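Local coordinates for hemolysin-related protein (Vibrio cholerae serotype O1, PDB 6MLT) that is a calcium-binding, secreted protein of the biofilm matrix that probably binds carbohydrate and takes part in biofilm adhesion, at residues I57-F62 with H552-Y557; R74-S77 with S82-W85; P524-L529 with A535-V540. One frame throughout, in Å; residues are numbered along the deposited sequence.

Contact 1: I57-F62 with H552-Y557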
ATOM      1  N   ILE A  57      -6.048 -19.327 -10.109  1.00 17.25           N
ATOM      2  CA  ILE A  57      -5.981 -19.401  -8.655  1.00 19.02           C
ATOM      3  C   ILE A  57      -5.047 -20.541  -8.262  1.00 18.05           C
ATOM      4  O   ILE A  57      -5.134 -21.643  -8.816  1.00 21.10           O
ATOM      5  CB  ILE A  57      -7.382 -19.589  -8.038  1.00 21.39           C
ATOM      6  CG1 ILE A  57      -8.190 -18.284  -8.117  1.00 27.14           C
ATOM      7  CG2 ILE A  57      -7.281 -20.020  -6.576  1.00 21.03           C
ATOM      8  CD1 ILE A  57      -8.764 -17.958  -9.456  1.00 32.45           C
ATOM      9  N   ILE A  58      -4.160 -20.274  -7.306  1.00 15.55           N
ATOM     10  CA  ILE A  58      -3.289 -21.285  -6.717  1.00 16.22           C
ATOM     11  C   ILE A  58      -3.666 -21.453  -5.252  1.00 16.43           C
ATOM     12  O   ILE A  58      -3.727 -20.469  -4.503  1.00 16.94           O
ATOM     13  CB  ILE A  58      -1.805 -20.907  -6.847  1.00 19.80           C
ATOM     14  CG1 ILE A  58      -1.389 -20.880  -8.315  1.00 23.57           C
ATOM     15  CG2 ILE A  58      -0.933 -21.909  -6.066  1.00 21.69           C
ATOM     16  CD1 ILE A  58      -0.062 -20.182  -8.553  1.00 29.09           C
ATOM     17  N   VAL A  59      -3.886 -22.703  -4.844  1.00 16.30           N
ATOM     18  CA  VAL A  59      -4.201 -23.056  -3.466  1.00 18.01           C
ATOM     19  C   VAL A  59      -3.413 -24.307  -3.097  1.00 16.62           C
ATOM     20  O   VAL A  59      -2.855 -24.997  -3.954  1.00 18.30           O
ATOM     21  CB  VAL A  59      -5.713 -23.286  -3.248  1.00 19.00           C
ATOM     22  CG1 VAL A  59      -6.475 -21.999  -3.484  1.00 17.93           C
ATOM     23  CG2 VAL A  59      -6.228 -24.379  -4.163  1.00 20.09           C
ATOM     24  N   VAL A  60      -3.373 -24.590  -1.799  1.00 18.68           N
ATOM     25  CA  VAL A  60      -2.781 -25.809  -1.262  1.00 16.37           C
ATOM     26  C   VAL A  60      -3.892 -26.574  -0.553  1.00 16.88           C
ATOM     27  O   VAL A  60      -4.547 -26.029   0.343  1.00 17.50           O
ATOM     28  CB  VAL A  60      -1.617 -25.506  -0.306  1.00 15.28           C
ATOM     29  CG1 VAL A  60      -0.943 -26.804   0.136  1.00 17.04           C
ATOM     30  CG2 VAL A  60      -0.602 -24.551  -0.966  1.00 17.91           C
ATOM     31  N   THR A  61      -4.114 -27.826  -0.955  1.00 16.03           N
ATOM     32  CA  THR A  61      -5.196 -28.636  -0.413  1.00 16.76           C
ATOM     33  C   THR A  61      -4.657 -29.685   0.556  1.00 20.18           C
ATOM     34  O   THR A  61      -3.561 -30.224   0.365  1.00 19.09           O
ATOM     35  CB  THR A  61      -5.985 -29.335  -1.531  1.00 18.81           C
ATOM     36  OG1 THR A  61      -5.129 -30.232  -2.260  1.00 20.18           O
ATOM     37  CG2 THR A  61      -6.564 -28.315  -2.490  1.00 17.14           C
ATOM     38  N   PHE A  62      -5.442 -29.982   1.598  1.00 17.77           N
ATOM     39  CA  PHE A  62      -5.105 -31.015   2.573  1.00 19.50           C
ATOM     40  C   PHE A  62      -6.323 -31.888   2.854  1.00 21.98           C
ATOM     41  O   PHE A  62      -7.458 -31.550   2.508  1.00 19.24           O
ATOM     42  CB  PHE A  62      -4.574 -30.413   3.884  1.00 17.20           C
ATOM     43  CG  PHE A  62      -5.561 -29.546   4.604  1.00 17.22           C
ATOM     44  CD1 PHE A  62      -5.668 -28.199   4.298  1.00 17.37           C
ATOM     45  CD2 PHE A  62      -6.369 -30.068   5.605  1.00 19.25           C
ATOM     46  CE1 PHE A  62      -6.570 -27.388   4.971  1.00 16.76           C
ATOM     47  CE2 PHE A  62      -7.275 -29.261   6.276  1.00 17.69           C
ATOM     48  CZ  PHE A  62      -7.370 -27.921   5.959  1.00 17.47           C
ATOM     49  N   HIS A 552     -16.206 -27.023   1.512  1.00 19.75           N
ATOM     50  CA  HIS A 552     -14.766 -27.201   1.406  1.00 20.66           C
ATOM     51  C   HIS A 552     -14.327 -26.955  -0.029  1.00 21.54           C
ATOM     52  O   HIS A 552     -15.042 -27.293  -0.972  1.00 18.78           O
ATOM     53  CB  HIS A 552     -14.326 -28.601   1.859  1.00 21.93           C
ATOM     54  CG  HIS A 552     -14.909 -29.718   1.040  1.00 24.77           C
ATOM     55  ND1 HIS A 552     -16.056 -30.390   1.406  1.00 25.75           N
ATOM     56  CD2 HIS A 552     -14.479 -30.304  -0.103  1.00 24.72           C
ATOM     57  CE1 HIS A 552     -16.314 -31.334   0.517  1.00 27.08           C
ATOM     58  NE2 HIS A 552     -15.375 -31.300  -0.411  1.00 26.22           N
ATOM     59  N   GLY A 553     -13.142 -26.362  -0.181  1.00 19.18           N
ATOM     60  CA  GLY A 553     -12.522 -26.148  -1.476  1.00 19.01           C
ATOM     61  C   GLY A 553     -12.311 -24.670  -1.746  1.00 20.49           C
ATOM     62  O   GLY A 553     -11.846 -23.924  -0.876  1.00 20.05           O
ATOM     63  N   VAL A 554     -12.660 -24.255  -2.958  1.00 19.33           N
ATOM     64  CA  VAL A 554     -12.485 -22.878  -3.418  1.00 18.90           C
ATOM     65  C   VAL A 554     -13.796 -22.430  -4.042  1.00 19.08           C
ATOM     66  O   VAL A 554     -14.348 -23.129  -4.901  1.00 20.00           O
ATOM     67  CB  VAL A 554     -11.330 -22.752  -4.431  1.00 19.61           C
ATOM     68  CG1 VAL A 554     -11.170 -21.300  -4.889  1.00 19.48           C
ATOM     69  CG2 VAL A 554     -10.029 -23.264  -3.828  1.00 20.66           C
ATOM     70  N   PHE A 555     -14.272 -21.263  -3.631  1.00 20.04           N
ATOM     71  CA  PHE A 555     -15.553 -20.738  -4.074  1.00 20.84           C
ATOM     72  C   PHE A 555     -15.343 -19.326  -4.591  1.00 20.74           C
ATOM     73  O   PHE A 555     -14.745 -18.490  -3.905  1.00 18.40           O
ATOM     74  CB  PHE A 555     -16.580 -20.788  -2.934  1.00 22.15           C
ATOM     75  CG  PHE A 555     -16.950 -22.192  -2.555  1.00 22.53           C
ATOM     76  CD1 PHE A 555     -16.067 -22.981  -1.839  1.00 27.72           C
ATOM     77  CD2 PHE A 555     -18.144 -22.746  -2.972  1.00 20.41           C
ATOM     78  CE1 PHE A 555     -16.384 -24.292  -1.526  1.00 28.66           C
ATOM     79  CE2 PHE A 555     -18.461 -24.053  -2.661  1.00 23.14           C
ATOM     80  CZ  PHE A 555     -17.581 -24.823  -1.939  1.00 25.25           C
ATOM     81  N   VAL A 556     -15.802 -19.082  -5.813  1.00 19.49           N
ATOM     82  CA  VAL A 556     -15.587 -17.822  -6.506  1.00 17.41           C
ATOM     83  C   VAL A 556     -16.946 -17.231  -6.839  1.00 17.94           C
ATOM     84  O   VAL A 556     -17.792 -17.906  -7.432  1.00 19.85           O
ATOM     85  CB  VAL A 556     -14.738 -18.016  -7.776  1.00 17.72           C
ATOM     86  CG1 VAL A 556     -14.550 -16.694  -8.518  1.00 19.31           C
ATOM     87  CG2 VAL A 556     -13.383 -18.616  -7.405  1.00 19.69           C
ATOM     88  N   TYR A 557     -17.139 -15.967  -6.471  1.00 17.15           N
ATOM     89  CA  TYR A 557     -18.399 -15.269  -6.637  1.00 17.61           C
ATOM     90  C   TYR A 557     -18.205 -14.056  -7.531  1.00 19.35           C
ATOM     91  O   TYR A 557     -17.089 -13.573  -7.725  1.00 19.64           O
ATOM     92  CB  TYR A 557     -18.958 -14.831  -5.279  1.00 17.42           C
ATOM     93  CG  TYR A 557     -19.268 -16.002  -4.371  1.00 20.85           C
ATOM     94  CD1 TYR A 557     -18.278 -16.588  -3.588  1.00 21.76           C
ATOM     95  CD2 TYR A 557     -20.544 -16.544  -4.327  1.00 20.84           C
ATOM     96  CE1 TYR A 557     -18.565 -17.666  -2.766  1.00 21.29           C
ATOM     97  CE2 TYR A 557     -20.836 -17.614  -3.518  1.00 21.73           C
ATOM     98  CZ  TYR A 557     -19.849 -18.172  -2.738  1.00 22.02           C
ATOM     99  OH  TYR A 557     -20.158 -19.251  -1.937  1.00 23.97           O
TER

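Contact 2: R74-S77 with S82-W85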
ATOM      1  N   ARG A  74      -2.310 -26.828  -6.087  1.00 16.25           N
ATOM      2  CA  ARG A  74      -3.220 -27.005  -7.208  1.00 19.47           C
ATOM      3  C   ARG A  74      -3.458 -25.669  -7.891  1.00 20.07           C
ATOM      4  O   ARG A  74      -3.620 -24.644  -7.224  1.00 19.46           O
ATOM      5  CB  ARG A  74      -4.567 -27.579  -6.759  1.00 19.82           C
ATOM      6  CG  ARG A  74      -4.499 -28.922  -6.052  1.00 21.06           C
ATOM      7  CD  ARG A  74      -5.914 -29.481  -5.886  1.00 21.13           C
ATOM      8  NE  ARG A  74      -5.996 -30.656  -5.015  1.00 19.77           N
ATOM      9  CZ  ARG A  74      -6.123 -31.914  -5.431  1.00 23.56           C
ATOM     10  NH1 ARG A  74      -6.155 -32.207  -6.724  1.00 25.41           N
ATOM     11  NH2 ARG A  74      -6.212 -32.895  -4.542  1.00 24.03           N
ATOM     12  N   ALA A  75      -3.491 -25.690  -9.219  1.00 20.31           N
ATOM     13  CA  ALA A  75      -3.798 -24.516 -10.023  1.00 20.38           C
ATOM     14  C   ALA A  75      -5.187 -24.671 -10.629  1.00 19.97           C
ATOM     15  O   ALA A  75      -5.462 -25.665 -11.312  1.00 19.34           O
ATOM     16  CB  ALA A  75      -2.760 -24.317 -11.127  1.00 21.83           C
ATOM     17  N   LEU A  76      -6.045 -23.679 -10.399  1.00 20.15           N
ATOM     18  CA  LEU A  76      -7.438 -23.704 -10.837  1.00 19.95           C
ATOM     19  C   LEU A  76      -7.688 -22.615 -11.873  1.00 22.67           C
ATOM     20  O   LEU A  76      -7.324 -21.453 -11.661  1.00 22.60           O
ATOM     21  CB  LEU A  76      -8.380 -23.503  -9.652  1.00 19.85           C
ATOM     22  CG  LEU A  76      -8.133 -24.422  -8.458  1.00 18.96           C
ATOM     23  CD1 LEU A  76      -9.127 -24.133  -7.337  1.00 18.30           C
ATOM     24  CD2 LEU A  76      -8.203 -25.879  -8.894  1.00 18.33           C
ATOM     25  N   SER A  77      -8.341 -22.985 -12.973  1.00 22.13           N
ATOM     26  CA  SER A  77      -8.603 -22.033 -14.044  1.00 24.68           C
ATOM     27  C   SER A  77      -9.523 -20.918 -13.567  1.00 21.16           C
ATOM     28  O   SER A  77     -10.571 -21.174 -12.968  1.00 20.94           O
ATOM     29  CB  SER A  77      -9.240 -22.748 -15.234  1.00 26.23           C
ATOM     30  OG  SER A  77      -9.587 -21.811 -16.239  1.00 26.41           O
ATOM     31  N   SER A  82     -11.621 -25.434 -13.279  1.00 23.31           N
ATOM     32  CA  SER A  82     -11.013 -26.703 -13.649  1.00 21.24           C
ATOM     33  C   SER A  82      -9.519 -26.689 -13.342  1.00 23.16           C
ATOM     34  O   SER A  82      -8.866 -25.643 -13.339  1.00 23.55           O
ATOM     35  CB  SER A  82     -11.243 -26.998 -15.133  1.00 26.42           C
ATOM     36  OG  SER A  82     -10.636 -26.014 -15.954  1.00 30.21           O
ATOM     37  N   GLU A  83      -8.976 -27.869 -13.067  1.00 23.48           N
ATOM     38  CA  GLU A  83      -7.573 -27.965 -12.700  1.00 22.36           C
ATOM     39  C   GLU A  83      -6.702 -27.890 -13.949  1.00 24.66           C
ATOM     40  O   GLU A  83      -6.916 -28.627 -14.918  1.00 24.72           O
ATOM     41  CB  GLU A  83      -7.316 -29.252 -11.928  1.00 23.34           C
ATOM     42  CG  GLU A  83      -7.740 -29.142 -10.480  1.00 26.33           C
ATOM     43  CD  GLU A  83      -7.715 -30.474  -9.769  1.00 30.86           C
ATOM     44  OE1 GLU A  83      -8.763 -31.149  -9.754  1.00 31.39           O
ATOM     45  OE2 GLU A  83      -6.645 -30.840  -9.233  1.00 30.00           O
ATOM     46  N   LEU A  84      -5.732 -26.974 -13.929  1.00 21.80           N
ATOM     47  CA  LEU A  84      -4.880 -26.727 -15.088  1.00 22.63           C
ATOM     48  C   LEU A  84      -3.730 -27.713 -15.209  1.00 24.75           C
ATOM     49  O   LEU A  84      -3.183 -27.869 -16.306  1.00 25.18           O
ATOM     50  CB  LEU A  84      -4.297 -25.311 -15.018  1.00 23.64           C
ATOM     51  CG  LEU A  84      -5.308 -24.171 -15.113  1.00 23.39           C
ATOM     52  CD1 LEU A  84      -4.636 -22.855 -14.798  1.00 22.31           C
ATOM     53  CD2 LEU A  84      -5.921 -24.141 -16.507  1.00 24.09           C
ATOM     54  N   TRP A  85      -3.330 -28.355 -14.116  1.00 26.54           N
ATOM     55  CA  TRP A  85      -2.128 -29.170 -14.093  1.00 25.15           C
ATOM     56  C   TRP A  85      -2.456 -30.645 -14.280  1.00 25.64           C
ATOM     57  O   TRP A  85      -3.541 -31.115 -13.932  1.00 27.74           O
ATOM     58  CB  TRP A  85      -1.379 -28.973 -12.777  1.00 24.30           C
ATOM     59  CG  TRP A  85      -0.752 -27.609 -12.644  1.00 21.36           C
ATOM     60  CD1 TRP A  85      -0.649 -26.645 -13.611  1.00 20.93           C
ATOM     61  CD2 TRP A  85      -0.146 -27.064 -11.471  1.00 20.08           C
ATOM     62  NE1 TRP A  85      -0.010 -25.538 -13.108  1.00 22.66           N
ATOM     63  CE2 TRP A  85       0.311 -25.773 -11.796  1.00 20.75           C
ATOM     64  CE3 TRP A  85       0.059 -27.546 -10.175  1.00 19.77           C
ATOM     65  CZ2 TRP A  85       0.960 -24.960 -10.873  1.00 20.01           C
ATOM     66  CZ3 TRP A  85       0.703 -26.738  -9.265  1.00 19.43           C
ATOM     67  CH2 TRP A  85       1.145 -25.459  -9.617  1.00 21.31           C
TER
HETATM   68  O   HOH W   1      -4.027 -27.945 -11.230  1.00 21.46           O

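Contact 3: P524-L529 with A535-V540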
ATOM      1  N   PRO A 524     -10.257 -13.651   2.173  1.00 18.60           N
ATOM      2  CA  PRO A 524     -10.782 -13.653   0.805  1.00 19.27           C
ATOM      3  C   PRO A 524     -10.030 -12.649  -0.053  1.00 16.73           C
ATOM      4  O   PRO A 524      -9.449 -11.679   0.444  1.00 17.74           O
ATOM      5  CB  PRO A 524     -12.253 -13.242   0.975  1.00 18.64           C
ATOM      6  CG  PRO A 524     -12.503 -13.201   2.462  1.00 20.44           C
ATOM      7  CD  PRO A 524     -11.174 -12.986   3.106  1.00 18.65           C
ATOM      8  N   VAL A 525     -10.055 -12.889  -1.361  1.00 16.93           N
ATOM      9  CA  VAL A 525      -9.334 -12.070  -2.335  1.00 16.33           C
ATOM     10  C   VAL A 525     -10.296 -11.629  -3.428  1.00 17.56           C
ATOM     11  O   VAL A 525     -11.065 -12.443  -3.951  1.00 18.10           O
ATOM     12  CB  VAL A 525      -8.150 -12.844  -2.946  1.00 19.39           C
ATOM     13  CG1 VAL A 525      -7.615 -12.151  -4.211  1.00 18.29           C
ATOM     14  CG2 VAL A 525      -7.044 -13.011  -1.902  1.00 19.98           C
ATOM     15  N   VAL A 526     -10.234 -10.352  -3.793  1.00 16.18           N
ATOM     16  CA  VAL A 526     -10.911  -9.847  -4.982  1.00 16.28           C
ATOM     17  C   VAL A 526      -9.863  -9.633  -6.062  1.00 17.09           C
ATOM     18  O   VAL A 526      -8.825  -9.000  -5.820  1.00 17.37           O
ATOM     19  CB  VAL A 526     -11.679  -8.549  -4.691  1.00 19.09           C
ATOM     20  CG1 VAL A 526     -12.243  -7.955  -5.982  1.00 20.13           C
ATOM     21  CG2 VAL A 526     -12.804  -8.818  -3.694  1.00 20.72           C
ATOM     22  N   ALA A 527     -10.133 -10.156  -7.253  1.00 17.04           N
ATOM     23  CA  ALA A 527      -9.259  -9.929  -8.392  1.00 18.56           C
ATOM     24  C   ALA A 527     -10.078  -9.948  -9.671  1.00 20.56           C
ATOM     25  O   ALA A 527     -11.046 -10.707  -9.795  1.00 20.38           O
ATOM     26  CB  ALA A 527      -8.148 -10.979  -8.470  1.00 18.17           C
ATOM     27  N   ASP A 528      -9.671  -9.103 -10.619  1.00 18.49           N
ATOM     28  CA  ASP A 528     -10.289  -9.023 -11.941  1.00 22.89           C
ATOM     29  C   ASP A 528      -9.580 -10.035 -12.828  1.00 21.93           C
ATOM     30  O   ASP A 528      -8.547  -9.747 -13.437  1.00 20.16           O
ATOM     31  CB  ASP A 528     -10.192  -7.610 -12.502  1.00 22.95           C
ATOM     32  CG  ASP A 528     -10.874  -7.465 -13.853  1.00 27.52           C
ATOM     33  OD1 ASP A 528     -11.374  -8.483 -14.385  1.00 27.60           O
ATOM     34  OD2 ASP A 528     -10.913  -6.332 -14.383  1.00 27.32           O
ATOM     35  N   LEU A 529     -10.149 -11.239 -12.903  1.00 19.60           N
ATOM     36  CA  LEU A 529      -9.473 -12.332 -13.591  1.00 20.91           C
ATOM     37  C   LEU A 529      -9.421 -12.096 -15.096  1.00 21.92           C
ATOM     38  O   LEU A 529      -8.376 -12.305 -15.724  1.00 19.92           O
ATOM     39  CB  LEU A 529     -10.170 -13.657 -13.275  1.00 20.50           C
ATOM     40  CG  LEU A 529     -10.348 -13.981 -11.784  1.00 21.57           C
ATOM     41  CD1 LEU A 529     -11.073 -15.310 -11.606  1.00 21.17           C
ATOM     42  CD2 LEU A 529      -9.018 -14.001 -11.053  1.00 19.86           C
ATOM     43  N   ALA A 535     -14.803  -7.781 -11.409  1.00 18.32           N
ATOM     44  CA  ALA A 535     -13.923  -8.632 -10.621  1.00 18.16           C
ATOM     45  C   ALA A 535     -14.636  -9.883 -10.089  1.00 20.85           C
ATOM     46  O   ALA A 535     -15.858 -10.036 -10.169  1.00 20.31           O
ATOM     47  CB  ALA A 535     -13.343  -7.843  -9.450  1.00 18.65           C
ATOM     48  N   SER A 536     -13.826 -10.783  -9.532  1.00 18.16           N
ATOM     49  CA  SER A 536     -14.281 -12.005  -8.884  1.00 18.79           C
ATOM     50  C   SER A 536     -13.857 -11.981  -7.420  1.00 19.97           C
ATOM     51  O   SER A 536     -12.796 -11.449  -7.072  1.00 19.23           O
ATOM     52  CB  SER A 536     -13.691 -13.248  -9.552  1.00 19.61           C
ATOM     53  OG  SER A 536     -13.972 -13.286 -10.937  1.00 22.98           O
ATOM     54  N   LEU A 537     -14.698 -12.561  -6.569  1.00 18.54           N
ATOM     55  CA  LEU A 537     -14.441 -12.700  -5.139  1.00 18.31           C
ATOM     56  C   LEU A 537     -14.102 -14.160  -4.846  1.00 17.85           C
ATOM     57  O   LEU A 537     -14.952 -15.043  -5.020  1.00 17.48           O
ATOM     58  CB  LEU A 537     -15.658 -12.267  -4.328  1.00 18.85           C
ATOM     59  CG  LEU A 537     -15.690 -12.666  -2.849  1.00 20.70           C
ATOM     60  CD1 LEU A 537     -14.508 -12.077  -2.096  1.00 21.41           C
ATOM     61  CD2 LEU A 537     -17.004 -12.237  -2.211  1.00 24.60           C
ATOM     62  N   ILE A 538     -12.877 -14.402  -4.384  1.00 17.00           N
ATOM     63  CA  ILE A 538     -12.324 -15.748  -4.221  1.00 17.55           C
ATOM     64  C   ILE A 538     -12.138 -16.031  -2.737  1.00 18.95           C
ATOM     65  O   ILE A 538     -11.511 -15.235  -2.027  1.00 18.65           O
ATOM     66  CB  ILE A 538     -10.979 -15.887  -4.957  1.00 18.39           C
ATOM     67  CG1 ILE A 538     -11.135 -15.542  -6.441  1.00 21.38           C
ATOM     68  CG2 ILE A 538     -10.413 -17.311  -4.789  1.00 18.19           C
ATOM     69  CD1 ILE A 538     -10.016 -14.697  -6.994  1.00 21.97           C
ATOM     70  N   MET A 539     -12.632 -17.182  -2.274  1.00 16.53           N
ATOM     71  CA  MET A 539     -12.458 -17.569  -0.882  1.00 21.01           C
ATOM     72  C   MET A 539     -12.253 -19.073  -0.775  1.00 17.70           C
ATOM     73  O   MET A 539     -12.705 -19.848  -1.625  1.00 17.72           O
ATOM     74  CB  MET A 539     -13.654 -17.135  -0.020  1.00 23.22           C
ATOM     75  CG  MET A 539     -14.963 -17.801  -0.363  1.00 24.27           C
ATOM     76  SD  MET A 539     -16.366 -17.012   0.463  1.00 22.89           S
ATOM     77  CE  MET A 539     -16.453 -15.467  -0.442  1.00 19.95           C
ATOM     78  N   VAL A 540     -11.564 -19.480   0.285  1.00 18.55           N
ATOM     79  CA  VAL A 540     -11.254 -20.884   0.521  1.00 16.84           C
ATOM     80  C   VAL A 540     -12.082 -21.380   1.698  1.00 18.19           C
ATOM     81  O   VAL A 540     -12.496 -20.603   2.563  1.00 16.20           O
ATOM     82  CB  VAL A 540      -9.743 -21.084   0.760  1.00 17.59           C
ATOM     83  CG1 VAL A 540      -8.954 -20.513  -0.408  1.00 18.12           C
ATOM     84  CG2 VAL A 540      -9.310 -20.431   2.074  1.00 18.66           C
TER
HETATM   85  O   HOH W   2     -13.264 -11.377 -12.746  1.00 21.23           O

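Contact 1: I57-F62 with H552-Y557
The backbones approach most closely at Val59 and Val554, whose CA atoms are 8.3 Å apart; the strands belong to separate sheets, no hydrogen bond crosses, and they meet through side chains alone. Val554 carries the contact from its side, and its two methyl groups serve different partners. CG2, lying beside its own backbone N, fits against the fork of Val59, 3.8 Å from Val59 CG1 and 4.0 Å from Val59 CG2, and the two valines cross obliquely. CG1 of Val554, set opposite the backbone N (chi1 -180°), turns instead to Ile57 and comes within 4.4 Å of Ile57 CG2, a looser touch. This is blade-to-blade packing in a beta-propeller: strand 56-63 pairs with strands 28-30, 36-38 and 71-76 in one antiparallel sheet, while strand 553-559 runs between strands 13-19 and 536-541 in the next. The touching residues are all buried and apolar, and they bury only 127 Å² between the segments. Much of their cover therefore comes from neighbouring strands, Ile57 also packing on Ile538 of strand 536-541. Ile57 directly follows Asp56, a ligand of a bound calcium ion, and its side chain lies about 8 Å from a calcium ion.

Contact 2: R74-S77 with S82-W85
Ala75 and Leu84 are joined by a nearly straight bond from Leu84 N to Ala75 O (2.9 Å, N-H...O 170°). The same carbonyl oxygen takes a second hydrogen bond from a water, at 2.7 Å from Ala75 O, and that water in turn accepts the N-H of Trp85. Next along, Ser82 O receives Ser77 N at 2.7 Å, in the plane of the carbonyl. Between these bonds Leu76 and Glu83 form a single beta bridge. Arg74 and Glu83 add a salt bridge: NH1 reaches Glu83 OE2 at 2.9 Å in a bent bond (146°), OE2 lying close to the guanidinium plane while NH1, on the syn side, stands 29° out of the carboxylate plane. Both charged groups have further partners. Tyr87 OH also bonds Glu83 OE2, Ser22 OG and Trp19 NE1 bond OE1, and Arg74 gives NE to Thr61 OG1 and NH2 to the carbonyls of Phe24 and Ser28, so both groups are held in place from several directions. Ala75 CB sits over one face of the Trp85 indole, 3.6 Å from the centroid of its five-membered ring, a CH-pi contact; the ring's NE1 bonds His128 O. The hydroxyls of Ser77 and Ser82 turn to the connecting loop, bonding Val79 N and Asp80 OD1. Leu84 lies beside Asp56 and Asn41, ligands of a bound calcium ion. The chain turns back after strand 71-76 and runs along its end as a loop, joined by one isolated bridge and two backbone bonds, at the margin of a propeller blade.

Contact 3: P524-L529 with A535-V540
Val526 stands with its two methyls split between Ala535 and Leu537. CG1, opposite its backbone N (chi1 173°), closes on Ala535 CB at 3.6 Å, and CG2 meets Leu537 CD1 at 4.0 Å, the two side chains running at a slant to one another. Leu537 CD1 is shared: Pro524 CB also lies 4.0 Å from it. The other face of the hairpin carries Val525, Ala527, Ser536 and Ile538. There the tip of Ile538 gathers several neighbours, CD1 lying 4.4 Å from Ala527 CB and 4.2 Å from Leu529 CD2, with chi2 at 137°, away from a staggered value. The end of Leu529 comes alongside Ser536, CD1 being 3.6 Å from Ser536 OG. That hydroxyl is bonded by Lys16 NZ and itself donates to a water 2.7 Å from Ser536 OG; the same water accepts Leu529 N. Beneath the side chains the strands run antiparallel at 150°, with Val525 and Ile538 exchanging two backbone bonds, and Ala527 and Ser536 another two. Both carboxylate oxygens of Asp528 turn into the connecting loop, to Gly531 N and Asn533 N. In the propeller blade, strand 525-527 is an outermost strand, 536-541 follows it, then 553-559, and strand 13-19 from the start of the chain completes the sheet. Leu492 of strand 490-494 packs on Pro524, Val526 and Leu537, and Val37 of strand 36-38 on Ala527, Leu529 and Ile538, so the hairpin lies between strands of two other sheets.

In the fold
Contact 1 is the seam between two neighbouring propeller blades, and contacts 2 and 3 each belong to one of them. Contacts 1 and 2, with centres 10 Å apart, share a sheet, joined by a probable hydrogen bond between Ile57 O and Leu76 N (2.7 Å); Leu76 CD1 also packs at 3.7 Å on Val554 CG2, across the seam. Contacts 1 and 3, with centres 11 Å apart, share the other sheet, through a probable hydrogen bond between Tyr557 N and Leu537 O (2.8 Å). Contacts 2 and 3 do not touch, their nearest atoms being about 6 Å apart. A bound calcium ion lies about 5 Å from the side chain of Ser77, and about 8 Å separate the side chain of Leu529 from a calcium ion.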